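Local coordinates for flagellar protein FliL (Vibrio alginolyticus, PDB 6AHP) that assists the function of the bacterial flagellar motor with a periplasmic core that resembles stomatin, at residues 10-15 with 51-56; 43-48 with 94-99; 66-71 with 76-81. All coordinates share one frame; numbering follows the deposited sequence.

Interaction 1: residues 10-15 with 51-56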
loop_
_atom_site.group_PDB
_atom_site.type_symbol
_atom_site.label_atom_id
_atom_site.label_comp_id
_atom_site.label_asym_id
_atom_site.label_seq_id
_atom_site.Cartn_x
_atom_site.Cartn_y
_atom_site.Cartn_z
ATOM N N VAL A 10 -11.073 8.106 -11.671
ATOM C CA VAL A 10 -11.102 6.727 -11.229
ATOM C C VAL A 10 -11.354 6.779 -9.739
ATOM O O VAL A 10 -10.503 7.254 -8.971
ATOM C CB VAL A 10 -9.785 5.997 -11.545
ATOM C CG1 VAL A 10 -9.725 4.663 -10.790
ATOM C CG2 VAL A 10 -9.617 5.795 -13.047
ATOM N N ASN A 11 -12.521 6.305 -9.333
ATOM C CA ASN A 11 -12.904 6.343 -7.933
ATOM C C ASN A 11 -12.172 5.265 -7.156
ATOM O O ASN A 11 -12.132 4.109 -7.574
ATOM C CB ASN A 11 -14.404 6.139 -7.774
ATOM C CG ASN A 11 -14.833 6.255 -6.332
ATOM O OD1 ASN A 11 -14.473 7.213 -5.643
ATOM N ND2 ASN A 11 -15.572 5.260 -5.852
ATOM N N LEU A 12 -11.610 5.646 -6.019
ATOM C CA LEU A 12 -11.035 4.695 -5.082
ATOM C C LEU A 12 -12.059 4.510 -3.973
ATOM O O LEU A 12 -12.108 5.326 -3.037
ATOM C CB LEU A 12 -9.709 5.212 -4.523
ATOM C CG LEU A 12 -8.535 5.213 -5.496
ATOM C CD1 LEU A 12 -7.292 5.513 -4.740
ATOM C CD2 LEU A 12 -8.389 3.856 -6.195
ATOM N N PRO A 13 -12.901 3.478 -4.034
ATOM C CA PRO A 13 -14.120 3.476 -3.199
ATOM C C PRO A 13 -13.863 3.435 -1.700
ATOM O O PRO A 13 -14.613 4.061 -0.942
ATOM C CB PRO A 13 -14.866 2.220 -3.680
ATOM C CG PRO A 13 -14.245 1.872 -5.024
ATOM C CD PRO A 13 -12.827 2.312 -4.937
ATOM N N GLN A 14 -12.823 2.743 -1.244
ATOM C CA GLN A 14 -12.589 2.566 0.186
ATOM C C GLN A 14 -11.759 3.721 0.738
ATOM O O GLN A 14 -10.615 3.934 0.311
ATOM C CB GLN A 14 -11.892 1.234 0.453
ATOM C CG GLN A 14 -11.537 0.998 1.919
ATOM C CD GLN A 14 -12.740 0.596 2.761
ATOM O OE1 GLN A 14 -13.658 1.394 2.989
ATOM N NE2 GLN A 14 -12.743 -0.648 3.222
ATOM N N ALA A 15 -12.322 4.441 1.704
ATOM C CA ALA A 15 -11.601 5.528 2.356
ATOM C C ALA A 15 -10.362 5.012 3.077
ATOM O O ALA A 15 -10.334 3.892 3.592
ATOM C CB ALA A 15 -12.501 6.251 3.354
ATOM N N PRO A 51 -4.270 -2.086 -6.773
ATOM C CA PRO A 51 -3.607 -2.544 -5.540
ATOM C C PRO A 51 -2.317 -1.803 -5.259
ATOM O O PRO A 51 -2.050 -1.424 -4.106
ATOM C CB PRO A 51 -3.363 -4.035 -5.807
ATOM C CG PRO A 51 -4.430 -4.399 -6.832
ATOM C CD PRO A 51 -4.486 -3.197 -7.720
ATOM N N LEU A 52 -1.519 -1.556 -6.301
ATOM C CA LEU A 52 -0.272 -0.825 -6.101
ATOM C C LEU A 52 -0.554 0.627 -5.707
ATOM O O LEU A 52 0.085 1.169 -4.802
ATOM C CB LEU A 52 0.556 -0.900 -7.382
ATOM C CG LEU A 52 1.859 -0.125 -7.407
ATOM C CD1 LEU A 52 2.786 -0.796 -6.385
ATOM C CD2 LEU A 52 2.494 -0.142 -8.767
ATOM N N ILE A 53 -1.556 1.241 -6.345
ATOM C CA ILE A 53 -1.888 2.631 -6.059
ATOM C C ILE A 53 -2.373 2.774 -4.616
ATOM O O ILE A 53 -1.933 3.656 -3.885
ATOM C CB ILE A 53 -2.923 3.150 -7.076
ATOM C CG1 ILE A 53 -2.246 3.305 -8.451
ATOM C CG2 ILE A 53 -3.526 4.499 -6.609
ATOM C CD1 ILE A 53 -3.192 3.485 -9.644
ATOM N N GLU A 54 -3.277 1.894 -4.185
ATOM C CA GLU A 54 -3.790 1.975 -2.818
ATOM C C GLU A 54 -2.692 1.766 -1.800
ATOM O O GLU A 54 -2.708 2.374 -0.723
ATOM C CB GLU A 54 -4.893 0.943 -2.597
ATOM C CG GLU A 54 -6.149 1.182 -3.382
ATOM C CD GLU A 54 -6.991 -0.084 -3.428
ATOM O OE1 GLU A 54 -6.902 -0.890 -2.474
ATOM O OE2 GLU A 54 -7.708 -0.303 -4.424
ATOM N N SER A 55 -1.735 0.897 -2.119
ATOM C CA SER A 55 -0.635 0.623 -1.209
ATOM C C SER A 55 0.327 1.804 -1.128
ATOM O O SER A 55 0.878 2.094 -0.059
ATOM C CB SER A 55 0.093 -0.639 -1.668
ATOM O OG SER A 55 0.731 -1.213 -0.553
ATOM N N SER A 56 0.571 2.469 -2.262
ATOM C CA SER A 56 1.377 3.683 -2.264
ATOM C C SER A 56 0.739 4.766 -1.402
ATOM O O SER A 56 1.423 5.431 -0.621
ATOM C CB SER A 56 1.546 4.188 -3.695
ATOM O OG SER A 56 2.149 5.463 -3.730
#
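Leu12 makes the contact with both branches, reaching from strand 7-21 to two consecutive residues of helix 50-62. Its CD1 meets the methyl CG2 of Ile53 at 4.3 Å. The other methyl, CD2, comes near the aliphatic CG of Glu54, and the 4.5 Å between these two atoms marks a looser touch. The fork of Leu12 therefore spans the junction between an apolar residue and the hydrocarbon part of an acidic one. The torsions account for this: chi1 of Leu12 is -72°, which leaves CG opposite the carbonyl carbon and sends the fork at the helix, while chi1 of Glu54, -67°, places its CG toward the leucine, and the extended chi2 carries the carboxylate on beyond it. The spacing is wide. The closest alpha carbons, CA of Leu12 and CA of Glu54, stand 8.1 Å apart, and the two segments together bury 101 Å², as expected when one leucine does the bridging.

Around this first shell, the regular backbone bonds of the helix continue past Ile53 and Glu54: Ser55 N donates to Pro51 O at 3.1 Å and Ser56 N to Leu52 O at 2.9 Å. On the strand side, Val10 is bonded through its backbone to Leu35 of strand 26-38, and Ile53 packs on that same Leu35, so the helix rests on two neighbouring strands. From the second subunit, Thr105 packs on Glu54, and Ser55 OG is hydrogen-bonded to Phe104 O, placing the helix at the dimer interface. Taken together, this is helix-on-sheet packing in an alpha/beta domain whose antiparallel strands support the helices, consistent with the stomatin-like fold of the SPFH clan.

Interaction 2: residues 43-48 with 94-99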
loop_
_atom_site.group_PDB
_atom_site.type_symbol
_atom_site.label_atom_id
_atom_site.label_comp_id
_atom_site.label_asym_id
_atom_site.label_seq_id
_atom_site.Cartn_x
_atom_site.Cartn_y
_atom_site.Cartn_z
ATOM N N GLU A 43 -6.626 5.402 -17.935
ATOM C CA GLU A 43 -7.707 5.002 -17.044
ATOM C C GLU A 43 -7.692 3.495 -16.818
ATOM O O GLU A 43 -7.784 3.021 -15.679
ATOM C CB GLU A 43 -9.076 5.454 -17.581
ATOM C CG GLU A 43 -10.209 5.064 -16.617
ATOM C CD GLU A 43 -11.621 5.382 -17.143
ATOM O OE1 GLU A 43 -11.744 6.206 -18.081
ATOM O OE2 GLU A 43 -12.610 4.813 -16.610
ATOM N N GLU A 44 -7.546 2.720 -17.887
ATOM C CA GLU A 44 -7.526 1.273 -17.708
ATOM C C GLU A 44 -6.301 0.838 -16.902
ATOM O O GLU A 44 -6.403 -0.040 -16.034
ATOM C CB GLU A 44 -7.616 0.594 -19.075
ATOM C CG GLU A 44 -6.336 0.476 -19.846
ATOM C CD GLU A 44 -6.374 -0.714 -20.816
ATOM O OE1 GLU A 44 -7.438 -1.370 -20.888
ATOM O OE2 GLU A 44 -5.350 -0.990 -21.492
ATOM N N LEU A 45 -5.159 1.499 -17.103
ATOM C CA LEU A 45 -3.985 1.239 -16.267
ATOM C C LEU A 45 -4.236 1.571 -14.801
ATOM O O LEU A 45 -3.832 0.813 -13.911
ATOM C CB LEU A 45 -2.789 2.033 -16.771
ATOM C CG LEU A 45 -2.205 1.491 -18.077
ATOM C CD1 LEU A 45 -1.144 2.431 -18.607
ATOM C CD2 LEU A 45 -1.638 0.063 -17.829
ATOM N N ALA A 46 -4.852 2.729 -14.518
ATOM C CA ALA A 46 -5.105 3.106 -13.126
ATOM C C ALA A 46 -6.008 2.093 -12.439
ATOM O O ALA A 46 -5.831 1.787 -11.250
ATOM C CB ALA A 46 -5.741 4.504 -13.064
ATOM N N ARG A 47 -6.990 1.561 -13.170
ATOM C CA ARG A 47 -7.865 0.553 -12.577
ATOM C C ARG A 47 -7.131 -0.779 -12.391
ATOM O O ARG A 47 -7.284 -1.428 -11.359
ATOM C CB ARG A 47 -9.117 0.347 -13.435
ATOM C CG ARG A 47 -9.898 1.609 -13.697
ATOM C CD ARG A 47 -11.207 1.281 -14.411
ATOM N NE ARG A 47 -12.019 2.464 -14.640
ATOM C CZ ARG A 47 -12.804 3.011 -13.720
ATOM N NH1 ARG A 47 -12.879 2.475 -12.505
ATOM N NH2 ARG A 47 -13.512 4.095 -14.010
ATOM N N TYR A 48 -6.322 -1.195 -13.367
ATOM C CA TYR A 48 -5.658 -2.492 -13.249
ATOM C C TYR A 48 -4.643 -2.501 -12.101
ATOM O O TYR A 48 -4.520 -3.496 -11.373
ATOM C CB TYR A 48 -4.994 -2.844 -14.579
ATOM C CG TYR A 48 -4.247 -4.180 -14.570
ATOM C CD1 TYR A 48 -4.917 -5.391 -14.831
ATOM C CD2 TYR A 48 -2.895 -4.229 -14.323
ATOM C CE1 TYR A 48 -4.240 -6.606 -14.809
ATOM C CE2 TYR A 48 -2.202 -5.446 -14.311
ATOM C CZ TYR A 48 -2.880 -6.624 -14.554
ATOM O OH TYR A 48 -2.187 -7.811 -14.536
ATOM N N VAL A 94 5.507 0.007 -14.687
ATOM C CA VAL A 94 5.183 -0.094 -16.108
ATOM C C VAL A 94 5.925 0.922 -16.952
ATOM O O VAL A 94 5.817 0.876 -18.187
ATOM C CB VAL A 94 3.665 0.031 -16.364
ATOM C CG1 VAL A 94 2.948 -1.184 -15.868
ATOM C CG2 VAL A 94 3.118 1.305 -15.715
ATOM N N GLY A 95 6.670 1.826 -16.332
ATOM C CA GLY A 95 7.409 2.827 -17.062
ATOM C C GLY A 95 6.611 4.026 -17.513
ATOM O O GLY A 95 7.071 4.738 -18.409
ATOM N N LYS A 96 5.442 4.266 -16.943
ATOM C CA LYS A 96 4.676 5.485 -17.141
ATOM C C LYS A 96 3.983 5.873 -15.833
ATOM O O LYS A 96 3.639 5.061 -15.076
ATOM C CB LYS A 96 3.656 5.495 -18.266
ATOM C CG LYS A 96 3.319 4.264 -19.000
ATOM C CD LYS A 96 2.915 4.663 -20.391
ATOM C CE LYS A 96 1.820 3.790 -20.897
ATOM N NZ LYS A 96 0.531 4.493 -20.777
ATOM N N PRO A 97 3.801 7.148 -15.621
ATOM C CA PRO A 97 3.210 7.745 -14.438
ATOM C C PRO A 97 1.761 7.384 -14.206
ATOM O O PRO A 97 1.379 7.374 -13.108
ATOM C CB PRO A 97 3.441 9.222 -14.636
ATOM C CG PRO A 97 3.542 9.384 -16.058
ATOM C CD PRO A 97 4.233 8.168 -16.548
ATOM N N VAL A 98 1.013 7.249 -15.283
ATOM C CA VAL A 98 -0.378 6.892 -15.351
ATOM C C VAL A 98 -1.355 7.972 -14.937
ATOM O O VAL A 98 -2.169 8.324 -15.674
ATOM C CB VAL A 98 -0.682 5.536 -14.684
ATOM C CG1 VAL A 98 -2.140 5.234 -14.587
ATOM C CG2 VAL A 98 0.128 4.456 -15.311
ATOM N N ILE A 99 -1.252 8.474 -13.754
ATOM C CA ILE A 99 -2.165 9.463 -13.298
ATOM C C ILE A 99 -1.713 10.881 -13.464
ATOM O O ILE A 99 -0.593 11.122 -13.640
ATOM C CB ILE A 99 -2.537 9.268 -11.807
ATOM C CG1 ILE A 99 -1.342 9.475 -10.905
ATOM C CG2 ILE A 99 -3.086 7.924 -11.571
ATOM C CD1 ILE A 99 -1.674 9.740 -9.466
#
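In the stomatin-like alpha/beta fold of FliL, the loop that leads from helix 72-94 into the last strand is packed through Lys96 and Val98 against Leu45 and Ala46 of helix 40-48. Gly95 opens the loop with a positive phi, the first residue to leave helical angles. At Val98 the chain turns sharply: its phi of 74° and psi of -58° are those of a classic gamma turn, matched by a weak bond from Ile99 N to Pro97 O at 2.9 Å. The turn drives Val98 at the helix, where its CA is 6.5 Å from CA of Ala46, the closest such pair.

Both methyls of Val98 are used. CG1, opposite the backbone N at a chi1 of 172°, touches both Leu45 CB, 3.9 Å away, and Ala46 CB at 4.0 Å; it also lies close to the backbone N of Ala46. CG2 takes up the Leu45 side, 4.1 Å from CD1 of that residue. Leu90 of helix 72-94 packs on Val98 as well, so the valine joins the two helices.

Beside this, the bent chain of Lys96 crosses Leu45 at about a right angle. Its ammonium group pairs in a salt bridge with Glu41, nearer the start of helix 40-48. On the helix itself, Arg47 grips Glu43 OE2 side-on through NE and NH2, with that oxygen in the guanidinium plane. Back at the crossing, Lys96 NZ comes to 3.4 Å from Leu45 CD1.

Interaction 3: residues 66-71 with 76-81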
loop_
_atom_site.group_PDB
_atom_site.type_symbol
_atom_site.label_atom_id
_atom_site.label_comp_id
_atom_site.label_asym_id
_atom_site.label_seq_id
_atom_site.Cartn_x
_atom_site.Cartn_y
_atom_site.Cartn_z
ATOM N N VAL A 66 1.100 14.311 12.818
ATOM C CA VAL A 66 -0.103 15.037 13.210
ATOM C C VAL A 66 0.097 16.546 13.092
ATOM O O VAL A 66 -0.874 17.282 12.883
ATOM C CB VAL A 66 -0.551 14.624 14.632
ATOM C CG1 VAL A 66 0.470 15.047 15.668
ATOM C CG2 VAL A 66 -1.943 15.180 14.958
ATOM N N ASP A 67 1.340 17.032 13.186
ATOM C CA ASP A 67 1.562 18.463 12.998
ATOM C C ASP A 67 1.395 18.854 11.529
ATOM O O ASP A 67 0.814 19.904 11.230
ATOM C CB ASP A 67 2.940 18.880 13.543
ATOM C CG ASP A 67 2.900 19.284 15.045
ATOM O OD1 ASP A 67 1.931 19.945 15.476
ATOM O OD2 ASP A 67 3.833 18.935 15.807
ATOM N N GLN A 68 1.840 18.024 10.603
ATOM C CA GLN A 68 1.629 18.307 9.161
ATOM C C GLN A 68 0.174 18.194 8.654
ATOM O O GLN A 68 -0.127 18.636 7.566
ATOM C CB GLN A 68 2.625 17.528 8.237
ATOM C CG GLN A 68 2.285 17.508 6.733
ATOM C CD GLN A 68 3.313 16.940 5.795
ATOM O OE1 GLN A 68 3.768 17.630 4.918
ATOM N NE2 GLN A 68 3.605 15.651 5.917
ATOM N N LEU A 69 -0.690 17.546 9.395
ATOM C CA LEU A 69 -2.075 17.515 9.055
ATOM C C LEU A 69 -2.707 18.796 9.542
ATOM O O LEU A 69 -3.618 19.324 8.939
ATOM C CB LEU A 69 -2.713 16.354 9.717
ATOM C CG LEU A 69 -2.060 15.122 9.206
ATOM C CD1 LEU A 69 -2.161 14.059 10.244
ATOM C CD2 LEU A 69 -2.684 14.694 7.923
ATOM N N ARG A 70 -2.215 19.345 10.626
ATOM C CA ARG A 70 -2.894 20.545 11.107
ATOM C C ARG A 70 -2.492 21.811 10.354
ATOM O O ARG A 70 -3.179 22.834 10.473
ATOM C CB ARG A 70 -2.629 20.736 12.602
ATOM C CG ARG A 70 -3.424 19.803 13.507
ATOM C CD ARG A 70 -4.148 20.580 14.605
ATOM N NE ARG A 70 -4.712 19.699 15.626
ATOM C CZ ARG A 70 -5.695 20.037 16.459
ATOM N NH1 ARG A 70 -6.137 19.164 17.355
ATOM N NH2 ARG A 70 -6.243 21.245 16.397
ATOM N N SER A 71 -1.431 21.766 9.557
ATOM C CA SER A 71 -0.951 22.915 8.793
ATOM C C SER A 71 -1.571 22.920 7.395
ATOM O O SER A 71 -1.487 21.911 6.681
ATOM C CB SER A 71 0.571 22.888 8.685
ATOM O OG SER A 71 1.091 24.192 8.527
ATOM N N VAL A 76 -1.410 20.517 1.495
ATOM C CA VAL A 76 -0.982 20.570 0.100
ATOM C C VAL A 76 0.240 19.684 -0.101
ATOM O O VAL A 76 0.329 18.920 -1.067
ATOM C CB VAL A 76 -0.687 22.029 -0.309
ATOM C CG1 VAL A 76 -0.145 22.091 -1.734
ATOM C CG2 VAL A 76 -1.930 22.889 -0.155
ATOM N N GLU A 77 1.195 19.776 0.823
ATOM C CA GLU A 77 2.429 19.010 0.718
ATOM C C GLU A 77 2.145 17.507 0.743
ATOM O O GLU A 77 2.727 16.745 -0.031
ATOM C CB GLU A 77 3.348 19.419 1.859
ATOM C CG GLU A 77 4.796 19.106 1.633
ATOM C CD GLU A 77 5.474 18.644 2.908
ATOM O OE1 GLU A 77 5.788 19.518 3.748
ATOM O OE2 GLU A 77 5.689 17.418 3.067
ATOM N N LEU A 78 1.233 17.079 1.621
ATOM C CA LEU A 78 0.808 15.683 1.674
ATOM C C LEU A 78 0.165 15.228 0.362
ATOM O O LEU A 78 0.460 14.136 -0.136
ATOM C CB LEU A 78 -0.160 15.483 2.837
ATOM C CG LEU A 78 -0.273 14.028 3.305
ATOM C CD1 LEU A 78 1.062 13.466 3.759
ATOM C CD2 LEU A 78 -1.346 13.876 4.367
ATOM N N ARG A 79 -0.749 16.040 -0.183
ATOM C CA ARG A 79 -1.387 15.705 -1.452
ATOM C C ARG A 79 -0.352 15.537 -2.558
ATOM O O ARG A 79 -0.395 14.553 -3.305
ATOM C CB ARG A 79 -2.404 16.786 -1.844
ATOM C CG ARG A 79 -3.475 17.111 -0.799
ATOM C CD ARG A 79 -4.678 17.894 -1.384
ATOM N NE ARG A 79 -4.329 19.251 -1.812
ATOM C CZ ARG A 79 -3.983 19.586 -3.055
ATOM N NH1 ARG A 79 -3.675 20.849 -3.353
ATOM N NH2 ARG A 79 -3.939 18.661 -4.002
ATOM N N ASP A 80 0.580 16.499 -2.686
ATOM C CA ASP A 80 1.595 16.431 -3.741
ATOM C C ASP A 80 2.508 15.227 -3.575
ATOM O O ASP A 80 2.893 14.593 -4.568
ATOM C CB ASP A 80 2.455 17.698 -3.764
ATOM C CG ASP A 80 1.694 18.917 -4.250
ATOM O OD1 ASP A 80 0.653 18.742 -4.925
ATOM O OD2 ASP A 80 2.136 20.047 -3.929
ATOM N N ARG A 81 2.943 14.956 -2.342
ATOM C CA ARG A 81 3.730 13.749 -2.083
ATOM C C ARG A 81 2.982 12.492 -2.514
ATOM O O ARG A 81 3.567 11.598 -3.128
ATOM C CB ARG A 81 4.070 13.640 -0.605
ATOM C CG ARG A 81 5.283 14.419 -0.241
ATOM C CD ARG A 81 6.543 13.738 -0.729
ATOM N NE ARG A 81 7.660 14.235 0.067
ATOM C CZ ARG A 81 8.192 13.586 1.098
ATOM N NH1 ARG A 81 7.739 12.379 1.447
ATOM N NH2 ARG A 81 9.187 14.147 1.772
#
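Gln68 is the first residue of 66-71 to reach the neighbouring helix, laying its side chain across Glu77 and against Leu78. With CG opposite the backbone N (chi1 167°) and the chain extended beyond it, the amide is carried out to the carboxylate: Gln68 CD is 3.6 Å from Glu77 OE2. The two side chains cross at about a right angle, and their flat ends are turned 66° apart, so they are not stacked. The same amide also lies over the CD1 branch of Leu78.

Leu69 follows; it starts out pointing away from 76-81, but its branched end comes back. There Leu69 CD2 meets Leu78 CD2 at 3.9 Å, the two leucines lying at a slant to each other. Phe107 of strand 101-109 packs on both, closing the apolar side toward the sheet. Bonds from Arg70 N to Val66 O and Asp67 O are weak, which shows 66-70 to be a weakly bonded helix.

The axes of 66-70 and 76-81 come within 10.0 Å at 108°, a steep corner rather than a lengthwise pairing. The contact is accordingly split in its chemistry: buried leucines pack toward the sheet, while at the outer margin an uncharged amide lies beside a carboxylate, in a pairing whose details depend on which way round the amide sits.

Overall arrangement
All three interactions belong to one alpha/beta domain of an antiparallel sheet and its helices. Interactions 1 and 2 are neighbours, with centres 12 Å apart, and they touch: Ile53 CD1 lies 3.5 Å from Ala46 O, where helix 40-48 passes into helix 50-62. Their segments alternate along the chain, which ties the first strand and the loop before the last strand to this helix pair, and both reach the second subunit. Interaction 3 lies across the chain's centre, 19 Å from interaction 1 and 25 Å from interaction 2 between centres. Its segments fall between those of interaction 2, and helix 72-94 runs from one region to the other, spanning the domain.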